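Local coordinates for uncharacterized protein ABO_0056 (Alcanivorax borkumensis, PDB 3H35) that is of unknown function but belongs to the abortive infection alpha (DUF4393) family and may take part in bacterial defence against phage, at residues 72-77 with 157-162; 59-64 with 96-101. One frame throughout, in Å; residues are numbered along the deposited sequence.

Contact 1: residues 72-77 with 157-162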
loop_
_atom_site.group_PDB
_atom_site.type_symbol
_atom_site.label_atom_id
_atom_site.label_comp_id
_atom_site.label_asym_id
_atom_site.label_seq_id
_atom_site.Cartn_x
_atom_site.Cartn_y
_atom_site.Cartn_z
ATOM N N ALA A 72 -7.858 1.779 -20.221
ATOM C CA ALA A 72 -6.435 1.915 -20.489
ATOM C C ALA A 72 -5.721 2.421 -19.240
ATOM O O ALA A 72 -6.207 3.319 -18.534
ATOM C CB ALA A 72 -6.169 2.852 -21.689
ATOM N N LEU A 73 -4.574 1.831 -18.963
ATOM C CA LEU A 73 -3.750 2.192 -17.837
ATOM C C LEU A 73 -2.327 2.334 -18.297
ATOM O O LEU A 73 -1.789 1.459 -18.958
ATOM C CB LEU A 73 -3.825 1.062 -16.783
ATOM C CG LEU A 73 -3.218 1.308 -15.400
ATOM C CD1 LEU A 73 -3.914 2.513 -14.727
ATOM C CD2 LEU A 73 -3.341 0.037 -14.557
ATOM N N LEU A 74 -1.710 3.444 -17.981
ATOM C CA LEU A 74 -0.267 3.578 -18.193
ATOM C C LEU A 74 0.390 3.465 -16.840
ATOM O O LEU A 74 -0.015 4.130 -15.882
ATOM C CB LEU A 74 0.095 4.942 -18.810
ATOM C CG LEU A 74 -0.465 5.341 -20.178
ATOM C CD1 LEU A 74 0.109 6.745 -20.547
ATOM C CD2 LEU A 74 -0.141 4.287 -21.221
ATOM N N THR A 75 1.376 2.597 -16.745
ATOM C CA THR A 75 2.102 2.417 -15.514
ATOM C C THR A 75 3.565 2.790 -15.733
ATOM O O THR A 75 4.187 2.345 -16.686
ATOM C CB THR A 75 1.956 0.955 -15.043
ATOM O OG1 THR A 75 0.552 0.616 -14.884
ATOM C CG2 THR A 75 2.718 0.745 -13.766
ATOM N N LEU A 76 4.091 3.638 -14.863
ATOM C CA LEU A 76 5.487 3.985 -14.862
ATOM C C LEU A 76 6.174 3.110 -13.852
ATOM O O LEU A 76 5.838 3.100 -12.651
ATOM C CB LEU A 76 5.696 5.460 -14.540
ATOM C CG LEU A 76 5.153 6.444 -15.569
ATOM C CD1 LEU A 76 5.354 7.910 -15.088
ATOM C CD2 LEU A 76 5.778 6.221 -16.956
ATOM N N TYR A 77 7.135 2.355 -14.382
ATOM C CA TYR A 77 7.974 1.453 -13.646
ATOM C C TYR A 77 9.373 2.004 -13.528
ATOM O O TYR A 77 9.923 2.552 -14.483
ATOM C CB TYR A 77 8.092 0.132 -14.388
ATOM C CG TYR A 77 6.908 -0.752 -14.244
ATOM C CD1 TYR A 77 6.809 -1.645 -13.199
ATOM C CD2 TYR A 77 5.876 -0.695 -15.148
ATOM C CE1 TYR A 77 5.676 -2.492 -13.064
ATOM C CE2 TYR A 77 4.751 -1.530 -15.036
ATOM C CZ TYR A 77 4.662 -2.415 -13.988
ATOM O OH TYR A 77 3.555 -3.203 -13.883
ATOM N N ILE A 157 7.347 3.294 -19.447
ATOM C CA ILE A 157 5.896 3.214 -19.547
ATOM C C ILE A 157 5.548 1.813 -19.923
ATOM O O ILE A 157 6.114 1.257 -20.856
ATOM C CB ILE A 157 5.320 4.062 -20.670
ATOM C CG1 ILE A 157 5.713 5.532 -20.483
ATOM C CG2 ILE A 157 3.773 3.900 -20.700
ATOM C CD1 ILE A 157 5.189 6.488 -21.541
ATOM N N ARG A 158 4.582 1.252 -19.221
ATOM C CA ARG A 158 3.986 0.018 -19.639
ATOM C C ARG A 158 2.501 0.193 -19.781
ATOM O O ARG A 158 1.843 0.676 -18.858
ATOM C CB ARG A 158 4.275 -1.101 -18.651
ATOM C CG ARG A 158 3.828 -2.440 -19.166
ATOM C CD ARG A 158 4.353 -3.580 -18.272
ATOM N NE ARG A 158 4.095 -4.907 -18.849
ATOM C CZ ARG A 158 3.092 -5.718 -18.496
ATOM N NH1 ARG A 158 2.958 -6.908 -19.081
ATOM N NH2 ARG A 158 2.224 -5.368 -17.559
ATOM N N ARG A 159 1.989 -0.207 -20.940
ATOM C CA ARG A 159 0.580 -0.186 -21.214
ATOM C C ARG A 159 -0.094 -1.393 -20.566
ATOM O O ARG A 159 0.243 -2.535 -20.815
ATOM C CB ARG A 159 0.303 -0.168 -22.706
ATOM C CG ARG A 159 0.740 1.118 -23.414
ATOM C CD ARG A 159 0.662 0.919 -24.907
ATOM N NE ARG A 159 0.759 2.168 -25.641
ATOM C CZ ARG A 159 0.554 2.274 -26.942
ATOM N NH1 ARG A 159 0.242 1.201 -27.670
ATOM N NH2 ARG A 159 0.630 3.460 -27.513
ATOM N N GLU A 160 -1.068 -1.094 -19.717
ATOM C CA GLU A 160 -1.779 -2.106 -18.971
ATOM C C GLU A 160 -3.299 -1.827 -19.038
ATOM O O GLU A 160 -3.758 -0.889 -19.707
ATOM C CB GLU A 160 -1.240 -2.127 -17.537
ATOM C CG GLU A 160 0.266 -2.487 -17.464
ATOM C CD GLU A 160 0.819 -2.555 -16.052
ATOM O OE1 GLU A 160 0.309 -1.856 -15.146
ATOM O OE2 GLU A 160 1.781 -3.315 -15.849
ATOM N N THR A 161 -4.063 -2.673 -18.365
ATOM C CA THR A 161 -5.496 -2.569 -18.338
ATOM C C THR A 161 -6.019 -2.508 -16.896
ATOM O O THR A 161 -5.654 -3.338 -16.062
ATOM C CB THR A 161 -6.097 -3.763 -19.068
ATOM O OG1 THR A 161 -5.514 -3.844 -20.388
ATOM C CG2 THR A 161 -7.621 -3.612 -19.152
ATOM N N LEU A 162 -6.853 -1.516 -16.607
ATOM C CA LEU A 162 -7.386 -1.302 -15.261
ATOM C C LEU A 162 -8.678 -2.044 -15.151
ATOM O O LEU A 162 -9.525 -1.899 -16.013
ATOM C CB LEU A 162 -7.653 0.186 -15.028
ATOM C CG LEU A 162 -8.266 0.649 -13.705
ATOM C CD1 LEU A 162 -7.259 0.388 -12.545
ATOM C CD2 LEU A 162 -8.649 2.151 -13.828
#

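Contact 2: residues 59-64 with 96-101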
loop_
_atom_site.group_PDB
_atom_site.type_symbol
_atom_site.label_atom_id
_atom_site.label_comp_id
_atom_site.label_asym_id
_atom_site.label_seq_id
_atom_site.Cartn_x
_atom_site.Cartn_y
_atom_site.Cartn_z
ATOM N N ALA A 59 -15.107 7.078 -5.993
ATOM C CA ALA A 59 -16.293 6.256 -5.965
ATOM C C ALA A 59 -16.867 6.126 -7.393
ATOM O O ALA A 59 -17.344 5.040 -7.788
ATOM C CB ALA A 59 -17.339 6.860 -5.018
ATOM N N ARG A 60 -16.847 7.244 -8.139
ATOM C CA ARG A 60 -17.317 7.235 -9.515
ATOM C C ARG A 60 -16.429 6.341 -10.405
ATOM O O ARG A 60 -16.934 5.620 -11.285
ATOM C CB ARG A 60 -17.429 8.680 -10.054
ATOM C CG ARG A 60 -18.587 9.482 -9.447
ATOM C CD ARG A 60 -18.803 10.790 -10.137
ATOM N NE ARG A 60 -19.378 10.516 -11.437
ATOM C CZ ARG A 60 -20.671 10.463 -11.718
ATOM N NH1 ARG A 60 -21.586 10.728 -10.790
ATOM N NH2 ARG A 60 -21.054 10.161 -12.956
ATOM N N LEU A 61 -15.102 6.368 -10.164
ATOM C CA LEU A 61 -14.179 5.450 -10.846
ATOM C C LEU A 61 -14.479 3.987 -10.522
ATOM O O LEU A 61 -14.534 3.150 -11.402
ATOM C CB LEU A 61 -12.712 5.739 -10.475
ATOM C CG LEU A 61 -12.078 6.980 -11.081
ATOM C CD1 LEU A 61 -10.743 7.317 -10.332
ATOM C CD2 LEU A 61 -11.903 6.744 -12.593
ATOM N N LEU A 62 -14.668 3.674 -9.242
ATOM C CA LEU A 62 -14.991 2.302 -8.862
ATOM C C LEU A 62 -16.329 1.878 -9.482
ATOM O O LEU A 62 -16.463 0.766 -9.975
ATOM C CB LEU A 62 -14.980 2.116 -7.343
ATOM C CG LEU A 62 -14.926 0.654 -6.850
ATOM C CD1 LEU A 62 -13.712 -0.127 -7.435
ATOM C CD2 LEU A 62 -14.897 0.561 -5.303
ATOM N N ALA A 63 -17.325 2.767 -9.449
ATOM C CA ALA A 63 -18.603 2.484 -10.085
ATOM C C ALA A 63 -18.410 2.114 -11.560
ATOM O O ALA A 63 -19.020 1.189 -12.049
ATOM C CB ALA A 63 -19.570 3.728 -9.980
ATOM N N ALA A 64 -17.589 2.873 -12.257
ATOM C CA ALA A 64 -17.391 2.662 -13.691
ATOM C C ALA A 64 -16.730 1.279 -13.897
ATOM O O ALA A 64 -16.965 0.609 -14.895
ATOM C CB ALA A 64 -16.538 3.807 -14.298
ATOM N N ARG A 96 -12.684 10.229 -17.535
ATOM C CA ARG A 96 -13.532 10.920 -18.481
ATOM C C ARG A 96 -14.870 10.203 -18.584
ATOM O O ARG A 96 -15.899 10.801 -18.356
ATOM C CB ARG A 96 -12.878 11.022 -19.866
ATOM C CG ARG A 96 -11.406 11.540 -19.890
ATOM C CD ARG A 96 -11.291 12.961 -19.386
ATOM N NE ARG A 96 -9.957 13.522 -19.605
ATOM C CZ ARG A 96 -9.583 14.756 -19.244
ATOM N NH1 ARG A 96 -8.337 15.167 -19.492
ATOM N NH2 ARG A 96 -10.440 15.576 -18.641
ATOM N N ALA A 97 -14.869 8.904 -18.860
ATOM C CA ALA A 97 -16.124 8.187 -18.962
ATOM C C ALA A 97 -16.776 8.103 -17.611
ATOM O O ALA A 97 -17.993 8.040 -17.535
ATOM C CB ALA A 97 -15.907 6.779 -19.509
ATOM N N ALA A 98 -15.985 8.099 -16.537
ATOM C CA ALA A 98 -16.554 7.944 -15.195
ATOM C C ALA A 98 -17.224 9.217 -14.678
ATOM O O ALA A 98 -17.911 9.172 -13.675
ATOM C CB ALA A 98 -15.495 7.470 -14.196
ATOM N N GLY A 99 -16.975 10.339 -15.346
ATOM C CA GLY A 99 -17.528 11.637 -14.943
ATOM C C GLY A 99 -16.874 12.252 -13.708
ATOM O O GLY A 99 -17.511 12.980 -12.985
ATOM N N ILE A 100 -15.610 11.970 -13.444
ATOM C CA ILE A 100 -14.985 12.584 -12.278
ATOM C C ILE A 100 -14.875 14.115 -12.427
ATOM O O ILE A 100 -14.669 14.642 -13.526
ATOM C CB ILE A 100 -13.631 12.009 -11.953
ATOM C CG1 ILE A 100 -12.623 12.206 -13.100
ATOM C CG2 ILE A 100 -13.738 10.487 -11.586
ATOM C CD1 ILE A 100 -11.179 11.887 -12.614
ATOM N N GLN A 101 -14.994 14.806 -11.308
ATOM C CA GLN A 101 -14.876 16.264 -11.289
ATOM C C GLN A 101 -13.476 16.743 -11.651
ATOM O O GLN A 101 -13.319 17.591 -12.542
ATOM C CB GLN A 101 -15.280 16.793 -9.892
ATOM C CG GLN A 101 -15.105 18.312 -9.725
ATOM C CD GLN A 101 -15.769 18.836 -8.471
ATOM O OE1 GLN A 101 -15.909 18.137 -7.465
ATOM N NE2 GLN A 101 -16.188 20.070 -8.533
HETATM O O HOH W 1 -19.001 6.378 -12.678
HETATM O O HOH W 2 -20.453 9.454 -15.862
#

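Contact 1: residues 72-77 with 157-162
Glu-160 reaches from strand 157-162 over the neighbouring strand 72-77 and ties together two of its hydroxyls. CB of Glu-160 lies 3.9 Å from Leu-73 O. With CG anti to the carbonyl carbon (chi1 -62°), CG lies 4.0 Å from Thr-75 OG1; the extended chain beyond it carries the carboxylate on to the hydroxyls. At the tip, OE1 accepts a very short 2.5 Å bond from Thr-75 OG1. OE2 takes two donors: Tyr-77 OH at 2.7 Å on its syn side, the ring turned 84° from the carboxylate, and Arg-158 NH2 on its anti side, a salt bridge lying in the guanidinium plane. A carboxylate suits this place because both oxygens can accept, and Arg-90, which salt-bridges OE1, adds positive charge that would favour the ionised form.

Beneath this network the antiparallel backbones pair Leu-73 with Glu-160 and Thr-75 with Arg-158. The opposite face is mainly apolar: Leu-76 CD2 lies 3.6 Å from Ile-157 CG1, two branched side chains side by side.

Helix 139-151 packs on Leu-74, Leu-76 and Ile-157, helix 129-137 on Ala-72 and Arg-159, while strands 87-91 and 119-123 flank the pair in the four-stranded antiparallel sheet.

Contact 2: residues 59-64 with 96-101
Ala-98 meets helix 59-64 through both its methyl and its carbonyl, and the two parts of the contact differ sharply. In the tight part, Ala-98 CB lies 3.8 Å from Ala-64 CB and 3.7 Å from Arg-60 O. Two small side chains facing each other let the backbones come close, with the CA atoms of Leu-61 and Ala-98 5.5 Å apart. Leu-61 extends this apolar patch with two of its atoms: CD2 rests 4.0 Å from Ala-98 CB, and CG lies 3.9 Å from Ile-100 CG2, the two side chains crossing at a slant. CG2 of Ile-100 stands anti to its carbonyl carbon, beside the backbone N, while CG1 takes the crowded position between them. Tyr-109 of helix 106-115 packs on both Leu-61 and Ile-100, Ile-106 and Leu-113 on Leu-61.

The other part is polar and wet. Arg-60, an exposed residue, bends at chi3 (72°) and gives its NE hydrogen to Ala-98 O at 3.0 Å, in the carbonyl plane; NH2 adds a weak bond to the same oxygen. One water donates to both Arg-60 O and Ala-98 O. A second joins Ala-97 O to NH2, weakly at the arginine. A long, flexible arginine suits this solvent side, where it can reach a helix-end carbonyl without being buried.

Ala-98 immediately precedes Gly-99, which closes the short helix 94-98 in a Schellman motif, at positive phi (74°), a conformation that favours glycine, and turns the chain toward Ile-100. The arrangement is thus a C-terminal helix cap packed against a second helix, within a family assigned to the helix-turn-helix clan.

After helix 42-52, helix 56-65 supplies the first half of contact 2, and the chain then enters strand 71-77, the first half of contact 1. Past strand 87-91, at the end of helix 94-98, contact 2 closes a loop of 31 residues. Contact 1 closes only after 79 intervening residues, 37 of them helical, when strand 156-164 returns beside strand 71-77. Their segments alternate along the sequence, so the two loops cross. The centres of contacts 1 and 2 lie about 18 Å apart, and their nearest atoms, about 6 Å apart, do not touch. Contact 1 joins the two central strands of the sheet, whereas contact 2 fastens two helices that flank the 71-77 and 87-91 strands in sequence.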